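Local structure of predicted transcriptional regulator (Clostridium thermocellum, 1XMA) at residues D54-G57 against Y58-S61; S61-I64 against R65-D69; I74-T77 against T78-A82; Y118-K121 against C122-E126. The protein is a predicted transcriptional regulator of the PadR-like family, which probably binds DNA as a dimer through winged helix-turn-helix domains. All coordinates share one frame; numbering follows the deposited sequence.

Interaction 1 of 4, residues D54-G57 against Y58-S61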
loop_
_atom_site.group_PDB
_atom_site.type_symbol
_atom_site.label_atom_id
_atom_site.label_comp_id
_atom_site.label_asym_id
_atom_site.label_seq_id
_atom_site.Cartn_x
_atom_site.Cartn_y
_atom_site.Cartn_z
ATOM N N ASP B 54 0.442 13.420 -22.961
ATOM C CA ASP B 54 1.555 12.643 -23.499
ATOM C C ASP B 54 2.862 13.046 -22.835
ATOM O O ASP B 54 3.119 14.230 -22.587
ATOM C CB ASP B 54 1.671 12.813 -25.023
ATOM C CG ASP B 54 0.453 12.300 -25.764
ATOM O OD1 ASP B 54 -0.504 11.844 -25.099
ATOM O OD2 ASP B 54 0.441 12.349 -27.016
ATOM N N SER B 55 3.687 12.056 -22.534
ATOM C CA SER B 55 4.942 12.335 -21.860
ATOM C C SER B 55 6.002 11.286 -22.175
ATOM O O SER B 55 5.753 10.341 -22.905
ATOM C CB SER B 55 4.718 12.455 -20.340
ATOM O OG SER B 55 5.740 13.239 -19.784
ATOM N N TYR B 56 7.190 11.471 -21.618
ATOM C CA TYR B 56 8.296 10.562 -21.875
ATOM C C TYR B 56 9.008 10.252 -20.568
ATOM O O TYR B 56 8.789 10.934 -19.572
ATOM C CB TYR B 56 9.256 11.149 -22.933
ATOM C CG TYR B 56 9.832 12.517 -22.592
ATOM C CD1 TYR B 56 9.113 13.690 -22.854
ATOM C CD2 TYR B 56 11.109 12.637 -22.025
ATOM C CE1 TYR B 56 9.646 14.953 -22.554
ATOM C CE2 TYR B 56 11.647 13.901 -21.714
ATOM C CZ TYR B 56 10.909 15.041 -21.979
ATOM O OH TYR B 56 11.436 16.272 -21.681
ATOM N N GLY B 57 9.855 9.226 -20.579
ATOM C CA GLY B 57 10.512 8.726 -19.367
ATOM C C GLY B 57 11.058 9.759 -18.386
ATOM O O GLY B 57 10.646 9.786 -17.217
ATOM N N TYR B 58 11.988 10.609 -18.832
ATOM C CA TYR B 58 12.562 11.586 -17.906
ATOM C C TYR B 58 11.578 12.615 -17.354
ATOM O O TYR B 58 11.610 12.929 -16.162
ATOM C CB TYR B 58 13.787 12.316 -18.449
ATOM C CG TYR B 58 14.311 13.283 -17.384
ATOM C CD1 TYR B 58 14.816 12.791 -16.154
ATOM C CD2 TYR B 58 14.242 14.677 -17.565
ATOM C CE1 TYR B 58 15.275 13.644 -15.166
ATOM C CE2 TYR B 58 14.696 15.555 -16.565
ATOM C CZ TYR B 58 15.214 15.022 -15.370
ATOM O OH TYR B 58 15.676 15.853 -14.375
ATOM N N GLU B 59 10.718 13.144 -18.203
ATOM C CA GLU B 59 9.682 14.063 -17.741
ATOM C C GLU B 59 8.758 13.438 -16.691
ATOM O O GLU B 59 8.373 14.098 -15.731
ATOM C CB GLU B 59 8.853 14.538 -18.910
ATOM C CG GLU B 59 7.863 15.605 -18.528
ATOM C CD GLU B 59 7.222 16.229 -19.716
ATOM O OE1 GLU B 59 7.516 17.413 -19.959
ATOM O OE2 GLU B 59 6.436 15.542 -20.410
ATOM N N ILE B 60 8.403 12.169 -16.886
ATOM C CA ILE B 60 7.487 11.449 -15.980
ATOM C C ILE B 60 8.068 11.289 -14.571
ATOM O O ILE B 60 7.412 11.633 -13.587
ATOM C CB ILE B 60 7.047 10.091 -16.622
ATOM C CG1 ILE B 60 6.114 10.384 -17.808
ATOM C CG2 ILE B 60 6.438 9.104 -15.580
ATOM C CD1 ILE B 60 5.431 9.190 -18.394
ATOM N N SER B 61 9.308 10.791 -14.481
ATOM C CA SER B 61 10.009 10.638 -13.194
ATOM C C SER B 61 10.309 11.982 -12.520
ATOM O O SER B 61 10.205 12.118 -11.293
ATOM C CB SER B 61 11.318 9.866 -13.377
ATOM O OG SER B 61 12.255 10.636 -14.096
#

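Interaction 2 of 4, residues S61-I64 against R65-D69. With HG (mercury (II) ion), chain I.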
loop_
_atom_site.group_PDB
_atom_site.type_symbol
_atom_site.label_atom_id
_atom_site.label_comp_id
_atom_site.label_asym_id
_atom_site.label_seq_id
_atom_site.Cartn_x
_atom_site.Cartn_y
_atom_site.Cartn_z
ATOM N N SER B 61 9.308 10.791 -14.481
ATOM C CA SER B 61 10.009 10.638 -13.194
ATOM C C SER B 61 10.309 11.982 -12.520
ATOM O O SER B 61 10.205 12.118 -11.293
ATOM C CB SER B 61 11.318 9.866 -13.377
ATOM O OG SER B 61 12.255 10.636 -14.096
ATOM N N LYS B 62 10.697 12.966 -13.323
ATOM C CA LYS B 62 10.843 14.319 -12.827
ATOM C C LYS B 62 9.524 14.793 -12.217
ATOM O O LYS B 62 9.507 15.335 -11.119
ATOM C CB LYS B 62 11.304 15.259 -13.952
ATOM C CG LYS B 62 11.546 16.702 -13.517
ATOM C CD LYS B 62 12.227 17.503 -14.606
ATOM C CE LYS B 62 11.203 18.037 -15.629
ATOM N NZ LYS B 62 11.825 18.989 -16.637
ATOM N N ASN B 63 8.426 14.572 -12.928
ATOM C CA ASN B 63 7.107 15.001 -12.470
ATOM C C ASN B 63 6.650 14.288 -11.194
ATOM O O ASN B 63 6.086 14.919 -10.292
ATOM C CB ASN B 63 6.070 14.836 -13.577
ATOM C CG ASN B 63 6.032 16.025 -14.525
ATOM O OD1 ASN B 63 6.292 17.150 -14.120
ATOM N ND2 ASN B 63 5.699 15.779 -15.788
ATOM N N ILE B 64 6.906 12.979 -11.117
ATOM C CA ILE B 64 6.691 12.205 -9.877
ATOM C C ILE B 64 7.412 12.806 -8.651
ATOM O O ILE B 64 6.774 13.041 -7.643
ATOM C CB ILE B 64 7.040 10.687 -10.058
ATOM C CG1 ILE B 64 6.081 10.036 -11.059
ATOM C CG2 ILE B 64 6.972 9.943 -8.733
ATOM C CD1 ILE B 64 6.561 8.671 -11.597
ATOM N N ARG B 65 8.720 13.065 -8.732
ATOM C CA ARG B 65 9.438 13.584 -7.549
ATOM C C ARG B 65 9.058 15.012 -7.167
ATOM O O ARG B 65 9.005 15.329 -5.988
ATOM C CB ARG B 65 10.966 13.422 -7.634
ATOM C CG ARG B 65 11.665 14.261 -8.682
ATOM C CD ARG B 65 13.204 14.282 -8.485
ATOM N NE ARG B 65 13.795 15.150 -9.495
ATOM C CZ ARG B 65 14.216 14.729 -10.692
ATOM N NH1 ARG B 65 14.135 13.427 -11.028
ATOM N NH2 ARG B 65 14.715 15.606 -11.566
ATOM N N ILE B 66 8.774 15.852 -8.157
ATOM C CA ILE B 66 8.460 17.252 -7.906
ATOM C C ILE B 66 7.100 17.390 -7.263
ATOM O O ILE B 66 6.937 18.113 -6.265
ATOM C CB ILE B 66 8.542 18.111 -9.205
ATOM C CG1 ILE B 66 10.008 18.255 -9.642
ATOM C CG2 ILE B 66 7.889 19.476 -8.993
ATOM C CD1 ILE B 66 10.212 19.029 -10.915
ATOM N N LYS B 67 6.131 16.684 -7.831
ATOM C CA LYS B 67 4.746 16.772 -7.406
ATOM C C LYS B 67 4.506 16.061 -6.087
ATOM O O LYS B 67 3.454 16.226 -5.481
ATOM C CB LYS B 67 3.819 16.177 -8.474
ATOM C CG LYS B 67 3.690 16.986 -9.762
ATOM C CD LYS B 67 2.910 16.141 -10.830
ATOM C CE LYS B 67 2.465 16.979 -12.033
ATOM N NZ LYS B 67 1.312 17.913 -11.684
ATOM N N THR B 68 5.458 15.239 -5.649
ATOM C CA THR B 68 5.318 14.570 -4.352
ATOM C C THR B 68 6.117 15.313 -3.296
ATOM O O THR B 68 6.193 14.886 -2.144
ATOM C CB THR B 68 5.684 13.035 -4.382
ATOM O OG1 THR B 68 7.059 12.852 -4.726
ATOM C CG2 THR B 68 4.795 12.290 -5.354
ATOM N N ASP B 69 6.694 16.436 -3.711
ATOM C CA ASP B 69 7.529 17.261 -2.861
ATOM C C ASP B 69 8.813 16.492 -2.449
ATOM O O ASP B 69 9.313 16.634 -1.331
ATOM C CB ASP B 69 6.708 17.818 -1.646
ATOM C CG ASP B 69 5.378 18.516 -2.086
ATOM O OD1 ASP B 69 5.383 19.216 -3.142
ATOM O OD2 ASP B 69 4.334 18.368 -1.386
HETATM HG HG HG I . 0.680 18.828 -13.540
#

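Interaction 3 of 4, residues I74-T77 against T78-A82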
loop_
_atom_site.group_PDB
_atom_site.type_symbol
_atom_site.label_atom_id
_atom_site.label_comp_id
_atom_site.label_asym_id
_atom_site.label_seq_id
_atom_site.Cartn_x
_atom_site.Cartn_y
_atom_site.Cartn_z
ATOM N N ILE B 74 11.184 7.820 -8.239
ATOM C CA ILE B 74 11.090 6.503 -8.847
ATOM C C ILE B 74 12.432 6.084 -9.475
ATOM O O ILE B 74 13.119 6.915 -10.082
ATOM C CB ILE B 74 9.895 6.428 -9.859
ATOM C CG1 ILE B 74 9.656 4.985 -10.329
ATOM C CG2 ILE B 74 10.075 7.425 -11.028
ATOM C CD1 ILE B 74 8.351 4.787 -11.072
ATOM N N LYS B 75 12.803 4.808 -9.281
ATOM C CA LYS B 75 13.985 4.176 -9.910
ATOM C C LYS B 75 13.760 4.049 -11.415
ATOM O O LYS B 75 12.636 3.750 -11.852
ATOM C CB LYS B 75 14.186 2.762 -9.346
ATOM C CG LYS B 75 15.090 2.623 -8.125
ATOM C CD LYS B 75 14.839 1.297 -7.320
ATOM C CE LYS B 75 14.756 0.027 -8.204
ATOM N NZ LYS B 75 16.068 -0.386 -8.828
ATOM N N GLU B 76 14.821 4.246 -12.203
ATOM C CA GLU B 76 14.770 3.999 -13.656
ATOM C C GLU B 76 14.281 2.601 -14.042
ATOM O O GLU B 76 13.478 2.474 -14.953
ATOM C CB GLU B 76 16.116 4.294 -14.343
ATOM C CG GLU B 76 16.294 5.753 -14.783
ATOM C CD GLU B 76 17.457 5.952 -15.776
ATOM O OE1 GLU B 76 18.498 5.250 -15.663
ATOM O OE2 GLU B 76 17.325 6.822 -16.668
ATOM N N THR B 77 14.775 1.561 -13.359
ATOM C CA THR B 77 14.357 0.178 -13.638
ATOM C C THR B 77 12.873 -0.035 -13.341
ATOM O O THR B 77 12.167 -0.671 -14.126
ATOM C CB THR B 77 15.197 -0.886 -12.873
ATOM O OG1 THR B 77 15.093 -0.674 -11.464
ATOM C CG2 THR B 77 16.683 -0.847 -13.306
ATOM N N THR B 78 12.411 0.508 -12.216
ATOM C CA THR B 78 10.973 0.541 -11.881
ATOM C C THR B 78 10.134 1.231 -12.951
ATOM O O THR B 78 9.107 0.710 -13.379
ATOM C CB THR B 78 10.728 1.229 -10.531
ATOM O OG1 THR B 78 11.599 0.651 -9.543
ATOM C CG2 THR B 78 9.272 1.058 -10.098
ATOM N N LEU B 79 10.600 2.394 -13.400
ATOM C CA LEU B 79 9.869 3.181 -14.380
ATOM C C LEU B 79 9.817 2.482 -15.733
ATOM O O LEU B 79 8.739 2.345 -16.338
ATOM C CB LEU B 79 10.480 4.587 -14.505
ATOM C CG LEU B 79 9.818 5.611 -15.448
ATOM C CD1 LEU B 79 8.354 5.831 -15.102
ATOM C CD2 LEU B 79 10.583 6.937 -15.434
ATOM N N TYR B 80 10.973 2.024 -16.211
ATOM C CA TYR B 80 11.043 1.470 -17.564
ATOM C C TYR B 80 10.467 0.057 -17.720
ATOM O O TYR B 80 9.994 -0.298 -18.808
ATOM C CB TYR B 80 12.433 1.653 -18.185
ATOM C CG TYR B 80 12.727 3.133 -18.464
ATOM C CD1 TYR B 80 13.371 3.931 -17.512
ATOM C CD2 TYR B 80 12.326 3.737 -19.662
ATOM C CE1 TYR B 80 13.629 5.286 -17.748
ATOM C CE2 TYR B 80 12.578 5.093 -19.908
ATOM C CZ TYR B 80 13.231 5.860 -18.952
ATOM O OH TYR B 80 13.482 7.212 -19.198
ATOM N N SER B 81 10.436 -0.729 -16.647
ATOM C CA SER B 81 9.643 -1.975 -16.717
ATOM C C SER B 81 8.132 -1.736 -16.592
ATOM O O SER B 81 7.323 -2.554 -17.049
ATOM C CB SER B 81 10.134 -3.038 -15.726
ATOM O OG SER B 81 10.173 -2.531 -14.427
ATOM N N ALA B 82 7.752 -0.605 -15.986
ATOM C CA ALA B 82 6.341 -0.209 -15.916
ATOM C C ALA B 82 5.790 0.183 -17.295
ATOM O O ALA B 82 4.693 -0.250 -17.679
ATOM C CB ALA B 82 6.141 0.910 -14.892
#

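Interaction 4 of 4, residues Y118-K121 against C122-E126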
loop_
_atom_site.group_PDB
_atom_site.type_symbol
_atom_site.label_atom_id
_atom_site.label_comp_id
_atom_site.label_asym_id
_atom_site.label_seq_id
_atom_site.Cartn_x
_atom_site.Cartn_y
_atom_site.Cartn_z
ATOM N N TYR B 118 -7.123 2.708 -14.876
ATOM C CA TYR B 118 -6.883 3.798 -13.941
ATOM C C TYR B 118 -8.086 4.006 -13.007
ATOM O O TYR B 118 -7.919 4.152 -11.783
ATOM C CB TYR B 118 -6.553 5.096 -14.709
ATOM C CG TYR B 118 -6.512 6.324 -13.818
ATOM C CD1 TYR B 118 -5.347 6.670 -13.116
ATOM C CD2 TYR B 118 -7.653 7.130 -13.650
ATOM C CE1 TYR B 118 -5.327 7.808 -12.264
ATOM C CE2 TYR B 118 -7.636 8.247 -12.836
ATOM C CZ TYR B 118 -6.470 8.581 -12.138
ATOM O OH TYR B 118 -6.470 9.692 -11.326
ATOM N N LYS B 119 -9.295 4.014 -13.578
ATOM C CA LYS B 119 -10.515 4.268 -12.781
ATOM C C LYS B 119 -10.809 3.142 -11.780
ATOM O O LYS B 119 -11.254 3.406 -10.653
ATOM C CB LYS B 119 -11.726 4.533 -13.683
ATOM C CG LYS B 119 -11.652 5.853 -14.429
ATOM C CD LYS B 119 -13.011 6.277 -14.952
ATOM C CE LYS B 119 -13.346 5.614 -16.286
ATOM N NZ LYS B 119 -14.423 6.370 -17.019
ATOM N N GLN B 120 -10.544 1.902 -12.198
ATOM C CA GLN B 120 -10.633 0.735 -11.332
ATOM C C GLN B 120 -9.664 0.851 -10.149
ATOM O O GLN B 120 -10.031 0.603 -8.996
ATOM C CB GLN B 120 -10.341 -0.560 -12.116
ATOM C CG GLN B 120 -10.684 -1.840 -11.307
ATOM C CD GLN B 120 -9.917 -3.097 -11.752
ATOM O OE1 GLN B 120 -10.515 -4.050 -12.295
ATOM N NE2 GLN B 120 -8.587 -3.116 -11.504
ATOM N N LYS B 121 -8.420 1.226 -10.450
ATOM C CA LYS B 121 -7.389 1.363 -9.427
ATOM C C LYS B 121 -7.664 2.544 -8.499
ATOM O O LYS B 121 -7.314 2.504 -7.326
ATOM C CB LYS B 121 -6.010 1.466 -10.086
ATOM C CG LYS B 121 -5.489 0.129 -10.591
ATOM C CD LYS B 121 -4.677 -0.529 -9.504
ATOM C CE LYS B 121 -4.734 -2.029 -9.603
ATOM N NZ LYS B 121 -3.980 -2.646 -8.473
ATOM N N CYS B 122 -8.308 3.586 -9.028
ATOM C CA CYS B 122 -8.778 4.699 -8.198
ATOM C C CYS B 122 -9.832 4.213 -7.165
ATOM O O CYS B 122 -9.692 4.440 -5.966
ATOM C CB CYS B 122 -9.314 5.848 -9.075
ATOM S SG CYS B 122 -9.799 7.363 -8.158
ATOM N N GLU B 123 -10.854 3.513 -7.639
ATOM C CA GLU B 123 -11.842 2.915 -6.756
ATOM C C GLU B 123 -11.213 1.973 -5.737
ATOM O O GLU B 123 -11.583 1.978 -4.573
ATOM C CB GLU B 123 -12.935 2.227 -7.566
ATOM C CG GLU B 123 -13.973 3.221 -8.102
ATOM C CD GLU B 123 -14.667 2.747 -9.377
ATOM O OE1 GLU B 123 -14.686 1.509 -9.634
ATOM O OE2 GLU B 123 -15.196 3.623 -10.120
ATOM N N GLU B 124 -10.239 1.192 -6.178
ATOM C CA GLU B 124 -9.509 0.309 -5.300
ATOM C C GLU B 124 -8.771 1.073 -4.186
ATOM O O GLU B 124 -8.767 0.634 -3.029
ATOM C CB GLU B 124 -8.520 -0.533 -6.108
ATOM C CG GLU B 124 -7.853 -1.615 -5.307
ATOM C CD GLU B 124 -6.891 -2.443 -6.114
ATOM O OE1 GLU B 124 -5.872 -2.879 -5.518
ATOM O OE2 GLU B 124 -7.152 -2.678 -7.329
ATOM N N TRP B 125 -8.146 2.200 -4.556
ATOM C CA TRP B 125 -7.408 3.065 -3.628
ATOM C C TRP B 125 -8.324 3.662 -2.572
ATOM O O TRP B 125 -7.932 3.814 -1.416
ATOM C CB TRP B 125 -6.683 4.182 -4.406
ATOM C CG TRP B 125 -6.039 5.273 -3.542
ATOM C CD1 TRP B 125 -6.233 6.619 -3.663
ATOM C CD2 TRP B 125 -5.108 5.098 -2.452
ATOM N NE1 TRP B 125 -5.488 7.293 -2.730
ATOM C CE2 TRP B 125 -4.787 6.388 -1.972
ATOM C CE3 TRP B 125 -4.525 3.976 -1.831
ATOM C CZ2 TRP B 125 -3.889 6.604 -0.893
ATOM C CZ3 TRP B 125 -3.624 4.187 -0.742
ATOM C CH2 TRP B 125 -3.317 5.493 -0.298
ATOM N N GLU B 126 -9.542 4.000 -2.982
ATOM C CA GLU B 126 -10.547 4.544 -2.081
ATOM C C GLU B 126 -10.958 3.500 -1.009
ATOM O O GLU B 126 -10.963 3.794 0.198
ATOM C CB GLU B 126 -11.754 5.003 -2.901
ATOM C CG GLU B 126 -12.381 6.299 -2.439
ATOM C CD GLU B 126 -11.390 7.449 -2.289
ATOM O OE1 GLU B 126 -10.487 7.623 -3.143
ATOM O OE2 GLU B 126 -11.532 8.188 -1.295
#

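Interaction 1 of 4, residues D54-G57 against Y58-S61
S55 and Y56 meet E59 and I60 in a local contact at a helix N terminus, where the short edge strand 55-56 of the antiparallel sheet runs directly into helix 57-67. The backbone shows it: Y56 holds the N-cap position, and its carbonyl oxygen starts the helical pattern, with I60 N at 3.0 Å from Y56 O. One residue further on, S61 N reaches G57 O at 3.2 Å, an almost straight bond (N-H...O 175°).

Two side-chain meetings lie over this first turn. The Y56 ring folds back across it because CG sits between the backbone N and the carbonyl carbon (chi1 57°). The Y56 and E59 side chains cross at about a right angle, and E59 CB lies over one ring face, off centre toward the rim, 3.8 Å from the Y56 centroid and 14° off the normal, a CH-pi contact; R105 makes a cation-pi contact with the same ring. The extended E59 chain carries its carboxylate to S55, whose OG donates to E59 OE2; the modelled 2.5 Å is shorter than such bonds normally are, so its exact length is doubtful. On the inner side of the turn, I60 CG1 lies 3.5 Å from S55 OG, while I60 also packs on I46 and L50 of helix 35-52.

At the strand side, D54 turns away to a salt bridge with R109 and a hydrogen bond to Y95 OH. The serine bond would tend to hold the S55 hydroxyl on the E59 side, and the E59 carboxylate, in the first turn, may also gain from the amino-terminal end of the helix dipole.

Interaction 2 of 4, residues S61-I64 against R65-D69
S61, K62 and N63 give their carbonyl oxygens to the amides of R65, I66 and K67, so S61 to K67 form one alpha-helical run, with bonds such as K67 N to N63 O at 3.0 Å. The pattern changes at I64 O, which takes a weak bond from T68 N (3.2 Å, N-H...O 127°) and a second from T68 OG1 at 2.9 Å. D69, with positive phi, ends the helix in a Schellman motif.

R65 CG lies between the backbone N and carbonyl carbon (chi1 68°), which folds the chain back along the preceding turn. K62 CA therefore lies over one guanidinium face of R65, 3.8 Å above the plane and toward its rim, and R65 NH2 bonds to Y58 OH. K62 and I66 run side by side, CG of K62 at 3.7 Å from CD1 of I66. K67 starts against N63 O (CB to N63 O 3.2 Å) and then leads away, its NZ binding mercury at 2.2 Å; E52 of helix 35-52 belongs to the same site.

Inward, I64 packs on I45 and L49 of helix 35-52 and on Y72 of the following loop, where Y72 N donates to T68 OG1. F135 of the second subunit covers K67 and T68.

Interaction 3 of 4, residues I74-T77 against T78-A82
T77 O is gripped twice by S81: the carbonyl oxygen accepts both S81 N at 3.1 Å and S81 OG at 2.7 Å. The hydroxyl can return to the preceding turn because OG stands between the backbone N and the carbonyl carbon of S81 (chi1 54°). On the N-terminal side, K75 bends twice along its chain and brings NZ to T77 OG1 at 2.8 Å. On the way it crosses T78 at about a right angle, K75 CB lying 3.3 Å from T78 OG1. Ordinary helical bonds flank these, from L79 N to K75 O and from Y80 N to E76 O at 2.8 Å, the latter close to straight at 164°. K75 itself is the N-cap residue.

Helix 76-88 follows helix 57-67 after the loop 68-75, the topology of a helix-turn-helix. By analogy with winged-helix regulators it would be the DNA-recognition helix, consistent with the many exposed side chains in this first turn.

Packing divides between two sides. E76 and Y80 lie alongside each other, carboxylate and ring planes nearly perpendicular (87°), and the ring edge presses against the helix backbone, with Y80 CD1 only 2.9 Å from E76 O. Y80 also meets F83 edge-to-face. Towards the interior, I74 crosses T78, its CG1 3.9 Å from T78 CB, and its CD1 touches L79 CB at 4.0 Å. L79 continues inward to I60 and S61 of helix 57-67 and to I46 of helix 35-52.

Interaction 4 of 4, residues Y118-K121 against C122-E126
C122 begins the second segment by donating its amide to Y118 O at 2.8 Å, while its CB lies near the carbonyl oxygens of both Y118 and K119. E123 follows with N bonded to K119 O at 3.0 Å in an almost straight line (N-H...O 172°); its side chain stays beside that same oxygen, CG at 3.7 Å from K119 O.

E124 carries the charged pairing between the two segments. Its amide bonds to Q120 O, and its extended chain, with CG anti to the backbone N (chi1 -172°), runs side by side with K121. The K121 chain bends at chi2 and brings NZ to E124 OE2 at 3.4 Å, a weak hydrogen bond within a salt bridge, with E124 OE1 scarcely further from K121 NZ at 3.5 Å. All of this lies on helix 112-135, the long C-terminal helix that in PadR-like proteins mediates dimerisation, and the partners fit that role: Y118 OH bonds to F135 O and K137 N of the second subunit.

W125 N reaches K121 O at 2.9 Å, and its CB sits 3.4 Å from that oxygen. The indole leads away from the contact, where NE1 bonds to N133 of the second subunit and the ring meets Y41 edge-to-face.

Overall arrangement
Followed from the N terminus, interactions 1 and 2 meet at S61, and 3 and 4 follow in series; each covers eight or nine consecutive residues, so none closes a long loop and none cross. Interaction 1 joins strand 55-56 to helix 57-67, and interaction 2 carries the same helix to its C-terminal end. After the loop, interaction 3 opens helix 76-88; its I74 and L79 pack against S61, and its Y80 OH against G57 of interaction 1, tying the helix-turn-helix pair together. Interaction 4, on helix 112-135, stands apart, its centre about 21 to 22 Å from the centres of the others. It and interaction 2 both touch the second subunit.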